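Local coordinates for protein Glucose/sorbosone dehydrogenases (Escherichia coli K12, PDB 2G8S) that is of unknown function but belongs to the glucose/sorbosone dehydrogenase family, folds as a beta-propeller and carries a bound calcium ion, at residues 54-58 with 109-115; 130-136 with 197-203; 295-301 with 322-328. All coordinates share one frame; numbering follows the deposited sequence.

Contact 1. Residues 54-58 with 109-115; sequences LSGVP and LSKVTDF
A single parallel beta bridge between S55 and K111 joins two neighbouring blades at the outer rim of a beta-propeller. S55 uses both of its backbone polar groups: its N donates to S110 O at 3.2 Å, and its O receives V112 N at 2.8 Å in a nearly straight bond (173°). Just beyond the bridge, G56 CA lies 3.4 Å from V112 O, with its C-H directed at that oxygen. Having no side chain, and with a positive phi, glycine lets the chain turn here while pressed against a carbonyl.

The loop that holds 54-58 follows strand 49-50, the outermost strand of one four-stranded blade, whereas 112-113 and the strand from 115 both pair with strand 96-105 of the next blade, the chain turning a corner between them. A water fills the angle of that corner. It donates to G56 O and to V112 O, the latter at 2.8 Å, and accepts from F115 N, so three backbone groups that the bridge does not engage are tied together.

Apolar side chains close both ends. The branch of L54 packs against the oxygen of L109, CG being 3.3 Å from L109 O, and its CD2 approaches V112 CG2 at 4.3 Å; L41 touches both residues. Beyond the water, P58 leans over one face of F115, its CD above the ring centre, 3.8 Å from the centroid and only 8° off the normal, a CH-pi contact. P58 CG follows at 3.6 Å from F115 CE2. With F115 CG anti to the backbone N (chi1 -170°), the ring is carried out past G56 O to lie under P58. L85, on strand 82-90, touches P58 and F115 alike.

Contact 2. Residues 130-136 with 197-203; sequences HFGGRLV and RNPQGMA
The backbones of 130-136 and 197-203 run side by side in the same sense, their end-to-end directions 22° apart, and come close at G132 and P199, whose CA atoms are 5.1 Å apart. They are nevertheless not paired as strands of one sheet. G132 N donates instead to a side chain, N198 OD1, at 3.0 Å in a bent bond, while G132 CA rests 3.3 Å from P199 O. Glycine suits this place, where phi is positive and the neighbouring chain passes so near.

Water does much of the remaining joining. One molecule accepts a hydrogen bond from R134 N at 2.9 Å and donates to both P199 O and Q200 O; another accepts from F131 N and from N198 ND2, so the asparagine amide works at both ends. Strands 135-137 and 198-205 are the first strands of successive four-stranded blades, the innermost position in a beta-propeller, and the contact accordingly lies near the centre of the chain, with water and side chains bridging blade to blade.

H130 is packed on two sides. N198 CB stands over one face of its ring, 4.0 Å from the centroid, and the asparagine amide lies over the ring, nearly parallel to it. At the ring's edge, H130 CE1 points into the face of the R197 guanidinium, 3.4 Å from R197 CZ, with the two planes 65° apart. E149 accepts from H130 ND1 and H216 O from R197 NH1, which fixes how each group is turned. Farther along, R134 CB lies 3.4 Å from Q200 O. With CG anti to the backbone N (chi1 -176°), the arginine's aliphatic part runs past M202 in the opposite direction, and bends at chi2 and chi3 turn NE to its salt bridge with D70. V136 CG2 packs on CB of the selenomethionine M202 at 3.8 Å.

Contact 3. Residues 295-301 with 322-328; sequences ALKDKDV and GQRIRDV. With EDO (1,2-ethanediol), chain F.
One direct backbone hydrogen bond ties the segments: I325 N donates to A295 O at 3.3 Å. The donor stands well above the carbonyl plane, about 50° out of it, and the same oxygen takes a weak bond from D300 N, so A295 O is shared. K299 and D300 both face A295 in a G1 beta bulge, with K299 in the left-handed region. This bulge brings K299 CA to 3.2 Å from Q323 O.

Apolar contact joins the two strands. V301 CG2 touches I325 CG2 at 3.9 Å and V328 CG2 at 4.0 Å, beta-branched residues that present compact methyl surfaces between two strands. I325 CG1 lies against D300 O.

Arginine and leucine also pack together: L296 lies against two guanidinium groups, with CB on R324 and the methyls on R326. Its CB lies over one face of R324, 3.9 Å from R324 NH2, and its CD1 over one face of R326, likewise 3.9 Å from R326 NH1. An aliphatic branch suits such faces because the N-H groups point outward in the guanidinium plane; R324 NH2 spends one on a salt bridge to D341.

Polar bonds also hold a molecule of 1,2-ethanediol, probably from the crystallisation liquor, which bonds to W21 O as well. R326 NH1 donates to EDO O2 at 3.2 Å, nearly straight at 159° and in the guanidinium plane, while EDO O2 donates to R326 O at 2.9 Å. The bends of the arginine at chi2 and chi3 fold NH1 back toward the residue's own carbonyl, so that one hydroxyl can meet both.

R326 and D327 form a classic bulge opposite L339. Strand 325-330 is the innermost of the sheet that N-terminal strand 8-17 completes from outside, the "velcro" closure of a beta-propeller, and the contact links this blade to the preceding one.

The contacts follow one another along the chain, each closing before the next opens, and each joins a different pair of successive blades among the six four-stranded or similar antiparallel sheets of the propeller. Contact 1 is peripheral, its centre about 23 Å from that of contact 2 and about 29 Å from that of contact 3, and touches neither. Contacts 2 and 3, with centres about 16 Å apart, meet through a salt bridge from R134 NH1 to D327 OD1 (3.0 Å). This bridge connects the residue just before strand 135-137 with strand 325-330, in blades that are not adjacent, across the middle of the ring. The calcium ion, bound by E223 and Y233, lies about 7 Å (nearest atoms) from the side chain of R197 in contact 2.

Contact 1. Residues 54-58 with 109-115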
# COMPACT_ATOMS: atom_id res chain seq x y z
N LEU A 54 5.24 -14.60 14.92
CA LEU A 54 5.53 -15.82 14.19
C LEU A 54 7.02 -15.89 13.90
O LEU A 54 7.69 -14.86 13.77
CB LEU A 54 4.77 -15.87 12.86
CG LEU A 54 3.32 -16.35 12.89
CD1 LEU A 54 2.40 -15.39 13.62
CD2 LEU A 54 2.83 -16.56 11.47
N SER A 55 7.55 -17.11 13.82
CA SER A 55 8.95 -17.30 13.46
C SER A 55 9.08 -17.37 11.94
O SER A 55 8.09 -17.60 11.23
CB SER A 55 9.49 -18.57 14.09
OG SER A 55 9.03 -19.68 13.35
N GLY A 56 10.31 -17.18 11.44
CA GLY A 56 10.60 -17.27 10.01
C GLY A 56 10.40 -16.00 9.20
O GLY A 56 10.44 -16.03 7.97
N VAL A 57 10.18 -14.89 9.90
CA VAL A 57 9.93 -13.59 9.27
C VAL A 57 11.29 -12.92 8.99
O VAL A 57 12.18 -13.01 9.83
CB VAL A 57 9.06 -12.70 10.19
CG1 VAL A 57 8.86 -11.29 9.64
CG2 VAL A 57 7.71 -13.37 10.44
N PRO A 58 11.46 -12.28 7.82
CA PRO A 58 12.76 -11.65 7.53
C PRO A 58 13.09 -10.53 8.52
O PRO A 58 12.18 -9.89 9.06
CB PRO A 58 12.56 -11.06 6.13
CG PRO A 58 11.06 -10.91 5.98
CD PRO A 58 10.52 -12.10 6.70
N LEU A 109 -0.21 -21.93 12.21
CA LEU A 109 -0.10 -20.47 12.24
C LEU A 109 1.04 -19.92 13.11
O LEU A 109 1.07 -18.72 13.40
CB LEU A 109 -1.45 -19.83 12.64
CG LEU A 109 -2.68 -20.22 11.81
CD1 LEU A 109 -3.95 -19.56 12.36
CD2 LEU A 109 -2.50 -19.89 10.33
N SER A 110 1.98 -20.78 13.50
CA SER A 110 3.08 -20.35 14.37
C SER A 110 4.31 -19.87 13.61
O SER A 110 5.18 -19.20 14.19
CB SER A 110 3.50 -21.50 15.30
OG SER A 110 4.07 -22.56 14.57
N LYS A 111 4.39 -20.19 12.32
CA LYS A 111 5.61 -19.92 11.57
C LYS A 111 5.42 -19.73 10.07
O LYS A 111 4.44 -20.20 9.47
CB LYS A 111 6.64 -21.01 11.85
CG LYS A 111 6.30 -22.36 11.26
CD LYS A 111 7.23 -23.46 11.80
CE LYS A 111 6.76 -23.97 13.15
NZ LYS A 111 7.87 -24.60 13.91
N VAL A 112 6.37 -19.01 9.47
CA VAL A 112 6.49 -18.87 8.04
C VAL A 112 7.72 -19.71 7.69
O VAL A 112 8.78 -19.55 8.31
CB VAL A 112 6.71 -17.41 7.64
CG1 VAL A 112 6.92 -17.29 6.14
CG2 VAL A 112 5.52 -16.56 8.07
N THR A 113 7.57 -20.61 6.73
CA THR A 113 8.69 -21.50 6.39
C THR A 113 9.30 -21.19 5.03
O THR A 113 8.62 -20.78 4.09
CB THR A 113 8.28 -23.00 6.45
OG1 THR A 113 7.24 -23.26 5.50
CG2 THR A 113 7.78 -23.35 7.86
N ASP A 114 10.62 -21.38 4.95
CA ASP A 114 11.40 -21.21 3.72
C ASP A 114 11.19 -19.85 3.07
O ASP A 114 11.16 -19.75 1.84
CB ASP A 114 11.11 -22.34 2.72
CG ASP A 114 11.65 -23.68 3.16
OD1 ASP A 114 12.56 -23.72 4.02
OD2 ASP A 114 11.17 -24.71 2.63
N PHE A 115 11.06 -18.81 3.88
CA PHE A 115 10.94 -17.47 3.30
C PHE A 115 12.12 -17.17 2.38
O PHE A 115 13.27 -17.49 2.71
CB PHE A 115 10.86 -16.38 4.38
CG PHE A 115 10.52 -15.03 3.82
CD1 PHE A 115 9.19 -14.67 3.62
CD2 PHE A 115 11.52 -14.13 3.48
CE1 PHE A 115 8.86 -13.43 3.10
CE2 PHE A 115 11.20 -12.89 2.95
CZ PHE A 115 9.87 -12.54 2.76
O HOH W 1 9.87 -20.85 10.49
O HOH W 2 10.96 -18.61 6.83

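Contact 2. Residues 130-136 with 197-203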
# COMPACT_ATOMS: atom_id res chain seq x y z
N HIS A 130 10.00 7.03 1.98
CA HIS A 130 9.51 6.71 0.63
C HIS A 130 9.89 5.34 0.10
O HIS A 130 10.55 5.22 -0.94
CB HIS A 130 9.84 7.83 -0.38
CG HIS A 130 9.29 9.17 -0.02
ND1 HIS A 130 9.40 10.27 -0.85
CD2 HIS A 130 8.63 9.61 1.08
CE1 HIS A 130 8.84 11.32 -0.28
NE2 HIS A 130 8.36 10.95 0.90
N PHE A 131 9.43 4.32 0.82
CA PHE A 131 9.59 2.93 0.42
C PHE A 131 8.42 2.42 -0.43
O PHE A 131 8.57 1.44 -1.16
CB PHE A 131 9.71 2.05 1.66
CG PHE A 131 11.01 2.24 2.40
CD1 PHE A 131 12.17 1.69 1.89
CD2 PHE A 131 11.06 2.97 3.58
CE1 PHE A 131 13.39 1.85 2.55
CE2 PHE A 131 12.27 3.15 4.26
CZ PHE A 131 13.44 2.59 3.74
N GLY A 132 7.25 3.05 -0.34
CA GLY A 132 6.04 2.39 -0.86
C GLY A 132 5.82 1.12 -0.04
O GLY A 132 5.87 1.15 1.20
N GLY A 133 5.60 -0.00 -0.73
CA GLY A 133 5.56 -1.30 -0.06
C GLY A 133 4.34 -2.16 -0.30
O GLY A 133 4.37 -3.37 -0.05
N ARG A 134 3.26 -1.56 -0.78
CA ARG A 134 2.03 -2.33 -1.00
C ARG A 134 2.20 -3.37 -2.11
O ARG A 134 2.79 -3.09 -3.15
CB ARG A 134 0.85 -1.42 -1.32
CG ARG A 134 -0.49 -2.14 -1.45
CD ARG A 134 -1.46 -1.83 -0.31
NE ARG A 134 -1.13 -2.49 0.95
CZ ARG A 134 -1.69 -2.18 2.12
NH1 ARG A 134 -2.59 -1.21 2.21
NH2 ARG A 134 -1.35 -2.85 3.22
N LEU A 135 1.66 -4.56 -1.86
CA LEU A 135 1.63 -5.66 -2.82
C LEU A 135 0.18 -5.94 -3.17
O LEU A 135 -0.65 -6.08 -2.27
CB LEU A 135 2.22 -6.92 -2.19
CG LEU A 135 3.60 -6.79 -1.54
CD1 LEU A 135 3.97 -8.09 -0.84
CD2 LEU A 135 4.61 -6.42 -2.60
N VAL A 136 -0.13 -6.03 -4.46
CA VAL A 136 -1.48 -6.42 -4.87
C VAL A 136 -1.44 -7.45 -5.99
O VAL A 136 -0.81 -7.21 -7.03
CB VAL A 136 -2.33 -5.19 -5.32
CG1 VAL A 136 -3.66 -5.65 -5.91
CG2 VAL A 136 -2.59 -4.26 -4.15
N ARG A 197 5.57 9.20 -6.55
CA ARG A 197 6.36 9.76 -5.45
C ARG A 197 6.49 8.76 -4.30
O ARG A 197 7.51 8.10 -4.16
CB ARG A 197 5.74 11.09 -4.97
CG ARG A 197 6.56 11.82 -3.92
CD ARG A 197 5.92 13.15 -3.54
NE ARG A 197 6.66 13.83 -2.47
CZ ARG A 197 6.45 13.62 -1.17
NH1 ARG A 197 5.53 12.74 -0.77
NH2 ARG A 197 7.17 14.28 -0.27
N ASN A 198 5.44 8.66 -3.47
CA ASN A 198 5.39 7.64 -2.43
C ASN A 198 4.01 7.00 -2.40
O ASN A 198 3.09 7.51 -1.76
CB ASN A 198 5.79 8.15 -1.04
CG ASN A 198 6.07 7.00 -0.06
OD1 ASN A 198 6.42 5.91 -0.50
ND2 ASN A 198 5.93 7.25 1.24
N PRO A 199 3.85 5.86 -3.10
CA PRO A 199 2.55 5.22 -3.17
C PRO A 199 2.28 4.57 -1.83
O PRO A 199 3.21 4.05 -1.20
CB PRO A 199 2.73 4.17 -4.27
CG PRO A 199 4.19 3.85 -4.24
CD PRO A 199 4.90 5.09 -3.80
N GLN A 200 1.03 4.60 -1.40
CA GLN A 200 0.67 4.01 -0.12
C GLN A 200 -0.39 2.93 -0.34
O GLN A 200 -0.05 1.75 -0.48
CB GLN A 200 0.26 5.10 0.88
CG GLN A 200 1.42 6.03 1.23
CD GLN A 200 2.45 5.39 2.15
OE1 GLN A 200 3.37 4.68 1.72
NE2 GLN A 200 2.30 5.65 3.44
N GLY A 201 -1.66 3.30 -0.40
CA GLY A 201 -2.69 2.33 -0.69
C GLY A 201 -2.75 1.91 -2.15
O GLY A 201 -2.46 2.69 -3.06
N MSE A 202 -3.12 0.66 -2.36
CA MSE A 202 -3.43 0.14 -3.70
C MSE A 202 -4.49 -0.92 -3.55
O MSE A 202 -4.56 -1.61 -2.52
CB MSE A 202 -2.22 -0.51 -4.38
CG MSE A 202 -1.02 0.35 -4.59
SE MSE A 202 0.01 -0.24 -6.13
CE MSE A 202 0.48 -2.06 -5.57
N ALA A 203 -5.33 -1.06 -4.57
CA ALA A 203 -6.37 -2.11 -4.56
C ALA A 203 -6.93 -2.32 -5.95
O ALA A 203 -6.92 -1.41 -6.78
CB ALA A 203 -7.49 -1.73 -3.60
O HOH W 3 5.68 12.60 2.05
O HOH W 4 7.60 5.02 2.76
O HOH W 5 -4.65 -0.42 0.16
O HOH W 6 2.64 1.27 -0.97

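Contact 3. Residues 295-301 with 322-328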
# COMPACT_ATOMS: atom_id res chain seq x y z
N ALA A 295 -6.46 8.22 6.23
CA ALA A 295 -5.74 9.48 6.23
C ALA A 295 -4.86 9.54 7.48
O ALA A 295 -5.36 9.52 8.62
CB ALA A 295 -6.71 10.66 6.18
N LEU A 296 -3.55 9.57 7.26
CA LEU A 296 -2.60 9.62 8.36
C LEU A 296 -2.57 10.98 9.05
O LEU A 296 -2.59 11.06 10.28
CB LEU A 296 -1.19 9.25 7.89
CG LEU A 296 -1.00 7.78 7.46
CD1 LEU A 296 0.18 7.66 6.50
CD2 LEU A 296 -0.81 6.89 8.68
N LYS A 297 -2.54 12.05 8.26
CA LYS A 297 -2.44 13.41 8.78
C LYS A 297 -3.79 13.92 9.30
O LYS A 297 -3.87 14.53 10.38
CB LYS A 297 -1.90 14.33 7.67
CG LYS A 297 -1.80 15.81 8.01
CD LYS A 297 -1.25 16.59 6.81
CE LYS A 297 -1.00 18.05 7.13
NZ LYS A 297 -2.18 18.72 7.73
N ASP A 298 -4.85 13.67 8.54
CA ASP A 298 -6.21 14.08 8.94
C ASP A 298 -6.80 13.19 10.04
O ASP A 298 -7.83 13.54 10.64
CB ASP A 298 -7.15 14.12 7.75
CG ASP A 298 -6.91 15.31 6.83
OD1 ASP A 298 -6.22 16.28 7.22
OD2 ASP A 298 -7.42 15.26 5.69
N LYS A 299 -6.17 12.04 10.27
CA LYS A 299 -6.54 11.14 11.36
C LYS A 299 -7.99 10.68 11.23
O LYS A 299 -8.78 10.77 12.17
CB LYS A 299 -6.28 11.80 12.73
CG LYS A 299 -4.81 12.20 12.96
CD LYS A 299 -4.56 12.70 14.38
CE LYS A 299 -3.12 13.12 14.53
NZ LYS A 299 -2.82 13.61 15.90
N ASP A 300 -8.34 10.20 10.04
CA ASP A 300 -9.68 9.69 9.78
C ASP A 300 -9.69 8.86 8.50
O ASP A 300 -8.63 8.58 7.93
CB ASP A 300 -10.75 10.80 9.80
CG ASP A 300 -10.54 11.90 8.74
OD1 ASP A 300 -9.81 11.70 7.75
OD2 ASP A 300 -11.15 12.98 8.93
N VAL A 301 -10.89 8.44 8.08
CA VAL A 301 -11.10 7.71 6.84
C VAL A 301 -11.94 8.54 5.88
O VAL A 301 -12.96 9.12 6.26
CB VAL A 301 -11.75 6.33 7.11
CG1 VAL A 301 -12.25 5.67 5.80
CG2 VAL A 301 -10.76 5.42 7.85
N GLY A 322 -9.49 10.70 16.75
CA GLY A 322 -8.19 11.36 16.83
C GLY A 322 -6.98 10.49 16.55
O GLY A 322 -5.87 10.84 16.97
N GLN A 323 -7.18 9.38 15.83
CA GLN A 323 -6.10 8.44 15.54
C GLN A 323 -5.68 8.50 14.08
O GLN A 323 -6.52 8.51 13.18
CB GLN A 323 -6.52 7.01 15.89
CG GLN A 323 -7.08 6.85 17.30
CD GLN A 323 -6.08 7.23 18.39
OE1 GLN A 323 -5.04 6.58 18.55
NE2 GLN A 323 -6.39 8.29 19.13
N ARG A 324 -4.36 8.51 13.86
CA ARG A 324 -3.82 8.39 12.51
C ARG A 324 -4.27 7.05 11.92
O ARG A 324 -4.19 6.03 12.59
CB ARG A 324 -2.28 8.43 12.54
CG ARG A 324 -1.68 9.69 13.14
CD ARG A 324 -0.19 9.51 13.47
NE ARG A 324 0.61 8.95 12.38
CZ ARG A 324 1.07 9.66 11.35
NH1 ARG A 324 0.81 10.96 11.25
NH2 ARG A 324 1.79 9.07 10.40
N ILE A 325 -4.72 7.05 10.67
CA ILE A 325 -5.21 5.82 10.05
C ILE A 325 -4.19 5.28 9.04
O ILE A 325 -3.82 5.98 8.09
CB ILE A 325 -6.58 6.01 9.38
CG1 ILE A 325 -7.62 6.57 10.37
CG2 ILE A 325 -7.05 4.71 8.74
CD1 ILE A 325 -7.83 5.71 11.63
N ARG A 326 -3.79 4.03 9.25
CA ARG A 326 -2.77 3.39 8.43
C ARG A 326 -3.34 2.50 7.32
O ARG A 326 -2.87 2.55 6.18
CB ARG A 326 -1.80 2.60 9.32
CG ARG A 326 -0.89 1.59 8.60
CD ARG A 326 -0.03 2.20 7.48
NE ARG A 326 0.95 3.15 7.99
CZ ARG A 326 1.63 3.99 7.22
NH1 ARG A 326 1.42 4.04 5.91
NH2 ARG A 326 2.51 4.81 7.76
N ASP A 327 -4.32 1.66 7.65
CA ASP A 327 -4.83 0.70 6.66
C ASP A 327 -6.33 0.55 6.80
O ASP A 327 -6.88 0.73 7.89
CB ASP A 327 -4.14 -0.68 6.77
CG ASP A 327 -4.11 -1.45 5.44
OD1 ASP A 327 -4.59 -0.93 4.41
OD2 ASP A 327 -3.58 -2.58 5.43
N VAL A 328 -6.96 0.23 5.67
CA VAL A 328 -8.40 0.05 5.60
C VAL A 328 -8.64 -1.13 4.66
O VAL A 328 -8.10 -1.17 3.55
CB VAL A 328 -9.13 1.32 5.03
CG1 VAL A 328 -10.63 1.09 4.97
CG2 VAL A 328 -8.82 2.56 5.88
C1 EDO F . -0.27 0.39 4.14
O1 EDO F . -1.47 0.09 4.85
C2 EDO F . -0.46 1.61 3.25
O2 EDO F . -0.84 2.72 4.08
O HOH W 7 -2.98 10.76 17.07
O HOH W 8 -5.21 13.50 17.88